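Long-range contact in polyphosphate kinase (Porphyromonas gingivalis, PDB 2O8R), which probably catalyses the reversible transfer of the terminal phosphate of ATP to a growing polyphosphate chain: residues F134-L148 with S178-P190. The protein carries 3 engineered substitutions. Numbering follows the deposited sequence.
Sequences FFHEEIFPLLYPMLL and SYALLNVPTDGLP
Leu181 N gives a nearly straight hydrogen bond to Met146 O, 2.6 Å long with an N-H...O angle of 173°. Met146 N returns a bond to Leu181 O, so the two residues form a hydrogen-bonded pair. The two strands run antiparallel here, and Leu148 N reaches Tyr179 O at 2.9 Å. The bent selenomethionine side chain of Met146 lies alongside Leu181, its CE 3.7 Å from Leu181 CD2. Two residues on from Met146, Leu148 CD2 packs on Leu181 CB.

Asn183 OD1 accepts a hydrogen bond from Tyr144 N, 2.8 Å away. Asn183 ND2 gives a weak, bent bond to Leu142 O at 2.7 Å. The amide thus spans the backbone of 142-144, where the chain leaves the 3-10 segment 140-142. It is held mainly through its oxygen, with the weak bond from its nitrogen adding a second tie. ND2 also lies at the edge of the Tyr144 ring, 3.3 Å from CD2, with amide and ring planes 47° apart. The Tyr144 ring in turn stacks on Tyr144 of the second subunit.

On the other side of Asn183, apolar groups take over. Leu142 CB rests on Pro185 CB at 3.6 Å. Leu189 puts CD1 against Ile139 CG1, also at 3.6 Å, the two side chains crossing at about a right angle. The same methyl approaches the Phe134 ring. Leu209 of helix 209-214 touches both Ile139 and Leu189.

The contact joins helix 125-139 and the 3-10 segment after it to the sheet of the polyphosphate kinase middle domain. It is an antiparallel edge pairing: strand 146-147 is outermost within the chain, and strand 178-183 pairs on with strand 163-169.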
ATOM      1  N   PHE A 134     -17.585 -19.876 -10.399  1.00 56.27           N
ATOM      2  CA  PHE A 134     -16.478 -19.115  -9.813  1.00 52.24           C
ATOM      3  C   PHE A 134     -15.154 -19.607 -10.340  1.00 52.89           C
ATOM      4  O   PHE A 134     -14.323 -18.812 -10.786  1.00 53.54           O
ATOM      5  CB  PHE A 134     -16.495 -19.256  -8.296  1.00 48.52           C
ATOM      6  CG  PHE A 134     -15.545 -18.331  -7.564  1.00 52.01           C
ATOM      7  CD1 PHE A 134     -15.861 -16.997  -7.368  1.00 48.27           C
ATOM      8  CD2 PHE A 134     -14.362 -18.815  -7.020  1.00 63.76           C
ATOM      9  CE1 PHE A 134     -15.010 -16.164  -6.672  1.00 34.07           C
ATOM     10  CE2 PHE A 134     -13.505 -17.979  -6.324  1.00 57.97           C
ATOM     11  CZ  PHE A 134     -13.835 -16.659  -6.144  1.00 45.16           C
ATOM     12  N   PHE A 135     -14.961 -20.921 -10.295  1.00 44.82           N
ATOM     13  CA  PHE A 135     -13.749 -21.482 -10.830  1.00 50.44           C
ATOM     14  C   PHE A 135     -13.603 -21.065 -12.281  1.00 53.93           C
ATOM     15  O   PHE A 135     -12.554 -20.546 -12.665  1.00 53.91           O
ATOM     16  CB  PHE A 135     -13.684 -22.999 -10.712  1.00 41.41           C
ATOM     17  CG  PHE A 135     -12.477 -23.573 -11.372  1.00 35.15           C
ATOM     18  CD1 PHE A 135     -11.243 -23.529 -10.735  1.00 50.86           C
ATOM     19  CD2 PHE A 135     -12.549 -24.096 -12.654  1.00 42.61           C
ATOM     20  CE1 PHE A 135     -10.099 -24.037 -11.348  1.00 52.83           C
ATOM     21  CE2 PHE A 135     -11.412 -24.605 -13.274  1.00 59.71           C
ATOM     22  CZ  PHE A 135     -10.181 -24.578 -12.615  1.00 49.04           C
ATOM     23  N   HIS A 136     -14.656 -21.251 -13.075  1.00 46.70           N
ATOM     24  CA  HIS A 136     -14.569 -20.921 -14.501  1.00 51.79           C
ATOM     25  C   HIS A 136     -14.331 -19.443 -14.768  1.00 51.92           C
ATOM     26  O   HIS A 136     -13.393 -19.095 -15.474  1.00 68.37           O
ATOM     27  CB  HIS A 136     -15.764 -21.467 -15.298  1.00 58.02           C
ATOM     28  CG  HIS A 136     -15.654 -22.931 -15.608  1.00 55.13           C
ATOM     29  ND1 HIS A 136     -16.096 -23.912 -14.745  1.00 60.39           N
ATOM     30  CD2 HIS A 136     -15.115 -23.581 -16.666  1.00 63.69           C
ATOM     31  CE1 HIS A 136     -15.848 -25.102 -15.262  1.00 58.45           C
ATOM     32  NE2 HIS A 136     -15.250 -24.929 -16.428  1.00 62.42           N
ATOM     33  N   GLU A 137     -15.134 -18.567 -14.180  1.00 54.56           N
ATOM     34  CA  GLU A 137     -15.027 -17.151 -14.520  1.00 59.84           C
ATOM     35  C   GLU A 137     -13.930 -16.412 -13.761  1.00 61.79           C
ATOM     36  O   GLU A 137     -13.376 -15.446 -14.274  1.00 71.40           O
ATOM     37  CB  GLU A 137     -16.355 -16.427 -14.303  1.00 58.99           C
ATOM     38  CG  GLU A 137     -17.518 -16.902 -15.146  1.00 59.89           C
ATOM     39  CD  GLU A 137     -18.812 -16.173 -14.792  1.00 89.89           C
ATOM     40  OE1 GLU A 137     -18.831 -15.429 -13.781  1.00 98.81           O
ATOM     41  OE2 GLU A 137     -19.813 -16.335 -15.523  1.00106.77           O
ATOM     42  N   GLU A 138     -13.621 -16.851 -12.544  1.00 57.37           N
ATOM     43  CA  GLU A 138     -12.735 -16.075 -11.666  1.00 56.69           C
ATOM     44  C   GLU A 138     -11.368 -16.703 -11.355  1.00 54.71           C
ATOM     45  O   GLU A 138     -10.359 -16.004 -11.349  1.00 54.18           O
ATOM     46  CB  GLU A 138     -13.454 -15.745 -10.357  1.00 67.45           C
ATOM     47  CG  GLU A 138     -14.737 -14.956 -10.534  1.00 64.06           C
ATOM     48  CD  GLU A 138     -14.528 -13.461 -10.482  1.00 67.74           C
ATOM     49  OE1 GLU A 138     -13.364 -13.011 -10.482  1.00 79.29           O
ATOM     50  OE2 GLU A 138     -15.539 -12.728 -10.433  1.00 89.35           O
ATOM     51  N   ILE A 139     -11.332 -18.001 -11.069  1.00 51.57           N
ATOM     52  CA  ILE A 139     -10.062 -18.664 -10.762  1.00 54.18           C
ATOM     53  C   ILE A 139      -9.278 -19.031 -12.015  1.00 56.97           C
ATOM     54  O   ILE A 139      -8.128 -18.626 -12.181  1.00 64.76           O
ATOM     55  CB  ILE A 139     -10.257 -19.955  -9.953  1.00 48.66           C
ATOM     56  CG1 ILE A 139     -10.945 -19.657  -8.624  1.00 35.24           C
ATOM     57  CG2 ILE A 139      -8.919 -20.629  -9.725  1.00 36.58           C
ATOM     58  CD1 ILE A 139     -11.093 -20.858  -7.748  1.00 55.88           C
ATOM     59  N   PHE A 140      -9.911 -19.803 -12.890  1.00 56.47           N
ATOM     60  CA  PHE A 140      -9.246 -20.350 -14.070  1.00 56.46           C
ATOM     61  C   PHE A 140      -8.411 -19.329 -14.846  1.00 42.02           C
ATOM     62  O   PHE A 140      -7.259 -19.607 -15.152  1.00 52.44           O
ATOM     63  CB  PHE A 140     -10.243 -21.073 -14.986  1.00 51.75           C
ATOM     64  CG  PHE A 140      -9.608 -21.756 -16.150  1.00 48.17           C
ATOM     65  CD1 PHE A 140      -9.122 -23.048 -16.026  1.00 67.45           C
ATOM     66  CD2 PHE A 140      -9.488 -21.104 -17.375  1.00 64.44           C
ATOM     67  CE1 PHE A 140      -8.528 -23.691 -17.096  1.00 58.34           C
ATOM     68  CE2 PHE A 140      -8.896 -21.735 -18.450  1.00 74.14           C
ATOM     69  CZ  PHE A 140      -8.414 -23.038 -18.311  1.00 68.82           C
ATOM     70  N   PRO A 141      -8.974 -18.148 -15.157  1.00 51.45           N
ATOM     71  CA  PRO A 141      -8.150 -17.152 -15.877  1.00 49.64           C
ATOM     72  C   PRO A 141      -6.855 -16.744 -15.164  1.00 54.68           C
ATOM     73  O   PRO A 141      -5.994 -16.128 -15.780  1.00 60.89           O
ATOM     74  CB  PRO A 141      -9.072 -15.930 -15.989  1.00 36.75           C
ATOM     75  CG  PRO A 141     -10.461 -16.451 -15.767  1.00 40.19           C
ATOM     76  CD  PRO A 141     -10.354 -17.670 -14.918  1.00 37.60           C
ATOM     77  N   LEU A 142      -6.721 -17.088 -13.886  1.00 54.52           N
ATOM     78  CA  LEU A 142      -5.545 -16.712 -13.110  1.00 44.44           C
ATOM     79  C   LEU A 142      -4.593 -17.902 -12.892  1.00 50.42           C
ATOM     80  O   LEU A 142      -3.621 -17.823 -12.145  1.00 45.95           O
ATOM     81  CB  LEU A 142      -5.980 -16.104 -11.770  1.00 49.95           C
ATOM     82  CG  LEU A 142      -6.838 -14.825 -11.741  1.00 33.15           C
ATOM     83  CD1 LEU A 142      -7.022 -14.338 -10.308  1.00 46.05           C
ATOM     84  CD2 LEU A 142      -6.217 -13.725 -12.578  1.00 47.29           C
ATOM     85  N   LEU A 143      -4.869 -19.003 -13.569  1.00 52.04           N
ATOM     86  CA  LEU A 143      -4.043 -20.192 -13.462  1.00 42.72           C
ATOM     87  C   LEU A 143      -2.928 -20.228 -14.505  1.00 58.49           C
ATOM     88  O   LEU A 143      -3.000 -19.583 -15.544  1.00 61.81           O
ATOM     89  CB  LEU A 143      -4.924 -21.426 -13.623  1.00 54.45           C
ATOM     90  CG  LEU A 143      -5.453 -22.140 -12.372  1.00 55.46           C
ATOM     91  CD1 LEU A 143      -5.578 -21.216 -11.198  1.00 32.24           C
ATOM     92  CD2 LEU A 143      -6.780 -22.829 -12.666  1.00 51.87           C
ATOM     93  N   TYR A 144      -1.882 -20.983 -14.205  1.00 64.16           N
ATOM     94  CA  TYR A 144      -0.856 -21.292 -15.180  1.00 51.44           C
ATOM     95  C   TYR A 144      -0.523 -22.770 -15.048  1.00 45.68           C
ATOM     96  O   TYR A 144       0.352 -23.130 -14.270  1.00 55.36           O
ATOM     97  CB  TYR A 144       0.388 -20.472 -14.919  1.00 38.55           C
ATOM     98  CG  TYR A 144       0.186 -19.000 -15.084  1.00 44.82           C
ATOM     99  CD1 TYR A 144       0.462 -18.376 -16.284  1.00 42.09           C
ATOM    100  CD2 TYR A 144      -0.257 -18.216 -14.023  1.00 70.54           C
ATOM    101  CE1 TYR A 144       0.294 -16.999 -16.432  1.00 61.19           C
ATOM    102  CE2 TYR A 144      -0.431 -16.849 -14.157  1.00 45.01           C
ATOM    103  CZ  TYR A 144      -0.155 -16.247 -15.359  1.00 60.26           C
ATOM    104  OH  TYR A 144      -0.348 -14.893 -15.486  1.00 56.16           O
ATOM    105  N   PRO A 145      -1.241 -23.634 -15.788  1.00 54.82           N
ATOM    106  CA  PRO A 145      -1.022 -25.077 -15.659  1.00 47.89           C
ATOM    107  C   PRO A 145       0.336 -25.438 -16.198  1.00 44.95           C
ATOM    108  O   PRO A 145       0.624 -25.205 -17.371  1.00 51.74           O
ATOM    109  CB  PRO A 145      -2.120 -25.689 -16.529  1.00 33.20           C
ATOM    110  CG  PRO A 145      -3.103 -24.574 -16.758  1.00 40.91           C
ATOM    111  CD  PRO A 145      -2.293 -23.325 -16.770  1.00 41.83           C
HETATM  112  N   MSE A 146       1.180 -25.964 -15.326  1.00 50.97           N
HETATM  113  CA  MSE A 146       2.547 -26.282 -15.700  1.00 60.72           C
HETATM  114  C   MSE A 146       2.838 -27.750 -15.547  1.00 56.50           C
HETATM  115  O   MSE A 146       2.958 -28.244 -14.423  1.00 65.39           O
HETATM  116  CB  MSE A 146       3.528 -25.498 -14.851  1.00 48.52           C
HETATM  117  CG  MSE A 146       3.489 -24.015 -15.121  1.00 73.56           C
HETATM  118 SE   MSE A 146       4.592 -23.052 -13.851  1.00 84.80          SE
HETATM  119  CE  MSE A 146       3.502 -23.257 -12.241  1.00 35.91           C
ATOM    120  N   LEU A 147       2.923 -28.444 -16.681  1.00 60.49           N
ATOM    121  CA  LEU A 147       3.469 -29.794 -16.717  1.00 64.26           C
ATOM    122  C   LEU A 147       4.930 -29.727 -16.328  1.00 56.75           C
ATOM    123  O   LEU A 147       5.656 -28.831 -16.754  1.00 59.88           O
ATOM    124  CB  LEU A 147       3.342 -30.398 -18.109  1.00 63.49           C
ATOM    125  CG  LEU A 147       2.133 -31.287 -18.365  1.00 69.94           C
ATOM    126  CD1 LEU A 147       1.606 -31.073 -19.789  1.00 72.17           C
ATOM    127  CD2 LEU A 147       2.522 -32.737 -18.118  1.00 61.48           C
ATOM    128  N   LEU A 148       5.339 -30.668 -15.493  1.00 58.67           N
ATOM    129  CA  LEU A 148       6.697 -30.749 -15.018  1.00 64.95           C
ATOM    130  C   LEU A 148       7.455 -31.809 -15.804  1.00 75.06           C
ATOM    131  O   LEU A 148       7.242 -33.003 -15.602  1.00 96.29           O
ATOM    132  CB  LEU A 148       6.696 -31.112 -13.539  1.00 57.79           C
ATOM    133  CG  LEU A 148       6.124 -30.080 -12.572  1.00 63.69           C
ATOM    134  CD1 LEU A 148       6.078 -30.700 -11.186  1.00 50.92           C
ATOM    135  CD2 LEU A 148       6.965 -28.785 -12.589  1.00 37.71           C
ATOM    136  N   SER A 178       2.435 -38.784 -15.023  1.00 66.13           N
ATOM    137  CA  SER A 178       2.810 -37.413 -15.314  1.00 60.18           C
ATOM    138  C   SER A 178       2.656 -36.559 -14.053  1.00 70.90           C
ATOM    139  O   SER A 178       1.951 -36.935 -13.114  1.00 83.11           O
ATOM    140  CB  SER A 178       1.934 -36.858 -16.429  1.00 53.46           C
ATOM    141  OG  SER A 178       2.570 -37.018 -17.681  1.00 73.36           O
ATOM    142  N   TYR A 179       3.318 -35.409 -14.024  1.00 67.25           N
ATOM    143  CA  TYR A 179       3.190 -34.512 -12.887  1.00 59.07           C
ATOM    144  C   TYR A 179       3.060 -33.076 -13.323  1.00 58.80           C
ATOM    145  O   TYR A 179       3.674 -32.661 -14.299  1.00 71.12           O
ATOM    146  CB  TYR A 179       4.354 -34.683 -11.928  1.00 62.71           C
ATOM    147  CG  TYR A 179       4.311 -36.018 -11.261  1.00 68.97           C
ATOM    148  CD1 TYR A 179       3.428 -36.254 -10.219  1.00 75.53           C
ATOM    149  CD2 TYR A 179       5.117 -37.059 -11.693  1.00 66.96           C
ATOM    150  CE1 TYR A 179       3.366 -37.474  -9.604  1.00 77.09           C
ATOM    151  CE2 TYR A 179       5.059 -38.295 -11.086  1.00 65.13           C
ATOM    152  CZ  TYR A 179       4.176 -38.497 -10.040  1.00 83.31           C
ATOM    153  OH  TYR A 179       4.099 -39.723  -9.414  1.00 98.19           O
ATOM    154  N   ALA A 180       2.236 -32.320 -12.605  1.00 63.71           N
ATOM    155  CA  ALA A 180       2.014 -30.926 -12.946  1.00 57.52           C
ATOM    156  C   ALA A 180       2.012 -30.016 -11.726  1.00 66.66           C
ATOM    157  O   ALA A 180       1.738 -30.436 -10.590  1.00 56.66           O
ATOM    158  CB  ALA A 180       0.750 -30.768 -13.725  1.00 46.02           C
ATOM    159  N   LEU A 181       2.335 -28.760 -11.978  1.00 55.85           N
ATOM    160  CA  LEU A 181       2.386 -27.777 -10.931  1.00 61.07           C
ATOM    161  C   LEU A 181       1.398 -26.716 -11.296  1.00 56.35           C
ATOM    162  O   LEU A 181       1.439 -26.213 -12.421  1.00 61.19           O
ATOM    163  CB  LEU A 181       3.780 -27.160 -10.883  1.00 56.07           C
ATOM    164  CG  LEU A 181       4.140 -26.232  -9.727  1.00 53.32           C
ATOM    165  CD1 LEU A 181       4.267 -27.007  -8.434  1.00 45.77           C
ATOM    166  CD2 LEU A 181       5.442 -25.551 -10.038  1.00 56.82           C
ATOM    167  N   LEU A 182       0.500 -26.370 -10.378  1.00 49.82           N
ATOM    168  CA  LEU A 182      -0.224 -25.109 -10.567  1.00 63.54           C
ATOM    169  C   LEU A 182      -0.307 -24.144  -9.376  1.00 62.50           C
ATOM    170  O   LEU A 182      -0.048 -24.505  -8.216  1.00 56.31           O
ATOM    171  CB  LEU A 182      -1.565 -25.285 -11.297  1.00 61.26           C
ATOM    172  CG  LEU A 182      -2.556 -26.349 -10.882  1.00 59.52           C
ATOM    173  CD1 LEU A 182      -3.350 -25.866  -9.701  1.00 85.33           C
ATOM    174  CD2 LEU A 182      -3.465 -26.618 -12.046  1.00 48.47           C
ATOM    175  N   ASN A 183      -0.640 -22.901  -9.712  1.00 32.59           N
ATOM    176  CA  ASN A 183      -0.608 -21.794  -8.779  1.00 39.19           C
ATOM    177  C   ASN A 183      -1.938 -21.633  -8.096  1.00 38.01           C
ATOM    178  O   ASN A 183      -2.981 -21.890  -8.688  1.00 56.46           O
ATOM    179  CB  ASN A 183      -0.259 -20.501  -9.520  1.00 25.79           C
ATOM    180  CG  ASN A 183      -1.046 -20.329 -10.806  1.00 36.60           C
ATOM    181  OD1 ASN A 183      -1.300 -21.289 -11.532  1.00 63.29           O
ATOM    182  ND2 ASN A 183      -1.438 -19.104 -11.092  1.00 61.52           N
ATOM    183  N   VAL A 184      -1.915 -21.216  -6.838  1.00 35.36           N
ATOM    184  CA  VAL A 184      -3.149 -20.798  -6.207  1.00 39.48           C
ATOM    185  C   VAL A 184      -3.111 -19.277  -6.125  1.00 35.88           C
ATOM    186  O   VAL A 184      -2.394 -18.700  -5.310  1.00 59.97           O
ATOM    187  CB  VAL A 184      -3.423 -21.553  -4.892  1.00 38.12           C
ATOM    188  CG1 VAL A 184      -2.785 -22.914  -4.978  1.00 30.22           C
ATOM    189  CG2 VAL A 184      -2.899 -20.821  -3.698  1.00 55.11           C
ATOM    190  N   PRO A 185      -3.858 -18.618  -7.015  1.00 51.65           N
ATOM    191  CA  PRO A 185      -3.694 -17.185  -7.281  1.00 50.71           C
ATOM    192  C   PRO A 185      -4.183 -16.293  -6.151  1.00 50.57           C
ATOM    193  O   PRO A 185      -5.110 -15.505  -6.338  1.00 57.60           O
ATOM    194  CB  PRO A 185      -4.544 -16.960  -8.534  1.00 41.65           C
ATOM    195  CG  PRO A 185      -5.546 -18.057  -8.527  1.00 54.85           C
ATOM    196  CD  PRO A 185      -4.934 -19.228  -7.814  1.00 56.99           C
ATOM    197  N   THR A 186      -3.561 -16.405  -4.984  1.00 57.10           N
ATOM    198  CA  THR A 186      -3.977 -15.592  -3.845  1.00 58.75           C
ATOM    199  C   THR A 186      -3.452 -14.173  -3.969  1.00 47.67           C
ATOM    200  O   THR A 186      -3.777 -13.314  -3.165  1.00 67.91           O
ATOM    201  CB  THR A 186      -3.568 -16.197  -2.512  1.00 38.08           C
ATOM    202  OG1 THR A 186      -2.153 -16.411  -2.499  1.00 69.62           O
ATOM    203  CG2 THR A 186      -4.272 -17.498  -2.316  1.00 54.28           C
ATOM    204  N   ASP A 187      -2.664 -13.938  -5.007  1.00 47.89           N
ATOM    205  CA  ASP A 187      -2.254 -12.596  -5.371  1.00 45.63           C
ATOM    206  C   ASP A 187      -3.388 -11.840  -6.059  1.00 38.56           C
ATOM    207  O   ASP A 187      -3.278 -10.646  -6.317  1.00 57.86           O
ATOM    208  CB  ASP A 187      -1.039 -12.668  -6.298  1.00 41.13           C
ATOM    209  CG  ASP A 187      -1.259 -13.593  -7.502  1.00 61.39           C
ATOM    210  OD1 ASP A 187      -2.394 -14.075  -7.714  1.00 79.50           O
ATOM    211  OD2 ASP A 187      -0.283 -13.843  -8.244  1.00 71.14           O
ATOM    212  N   GLY A 188      -4.457 -12.552  -6.399  1.00 46.82           N
ATOM    213  CA  GLY A 188      -5.590 -11.963  -7.105  1.00 35.48           C
ATOM    214  C   GLY A 188      -6.946 -12.345  -6.527  1.00 45.69           C
ATOM    215  O   GLY A 188      -7.959 -11.743  -6.865  1.00 53.42           O
ATOM    216  N   LEU A 189      -6.965 -13.353  -5.660  1.00 45.54           N
ATOM    217  CA  LEU A 189      -8.200 -13.816  -5.035  1.00 44.71           C
ATOM    218  C   LEU A 189      -7.980 -14.021  -3.536  1.00 49.72           C
ATOM    219  O   LEU A 189      -6.842 -14.122  -3.085  1.00 55.99           O
ATOM    220  CB  LEU A 189      -8.639 -15.129  -5.680  1.00 54.82           C
ATOM    221  CG  LEU A 189      -9.268 -15.097  -7.071  1.00 50.40           C
ATOM    222  CD1 LEU A 189      -9.879 -16.445  -7.345  1.00 32.33           C
ATOM    223  CD2 LEU A 189     -10.321 -14.023  -7.150  1.00 29.93           C
ATOM    224  N   PRO A 190      -9.061 -14.072  -2.751  1.00 43.27           N
ATOM    225  CA  PRO A 190      -8.843 -14.339  -1.343  1.00 47.32           C
ATOM    226  C   PRO A 190      -8.559 -15.820  -1.084  1.00 54.10           C
ATOM    227  O   PRO A 190      -8.981 -16.687  -1.865  1.00 46.24           O
ATOM    228  CB  PRO A 190     -10.175 -13.949  -0.712  1.00 40.37           C
ATOM    229  CG  PRO A 190     -11.166 -14.203  -1.760  1.00 44.47           C
ATOM    230  CD  PRO A 190     -10.490 -13.903  -3.063  1.00 49.48           C
TER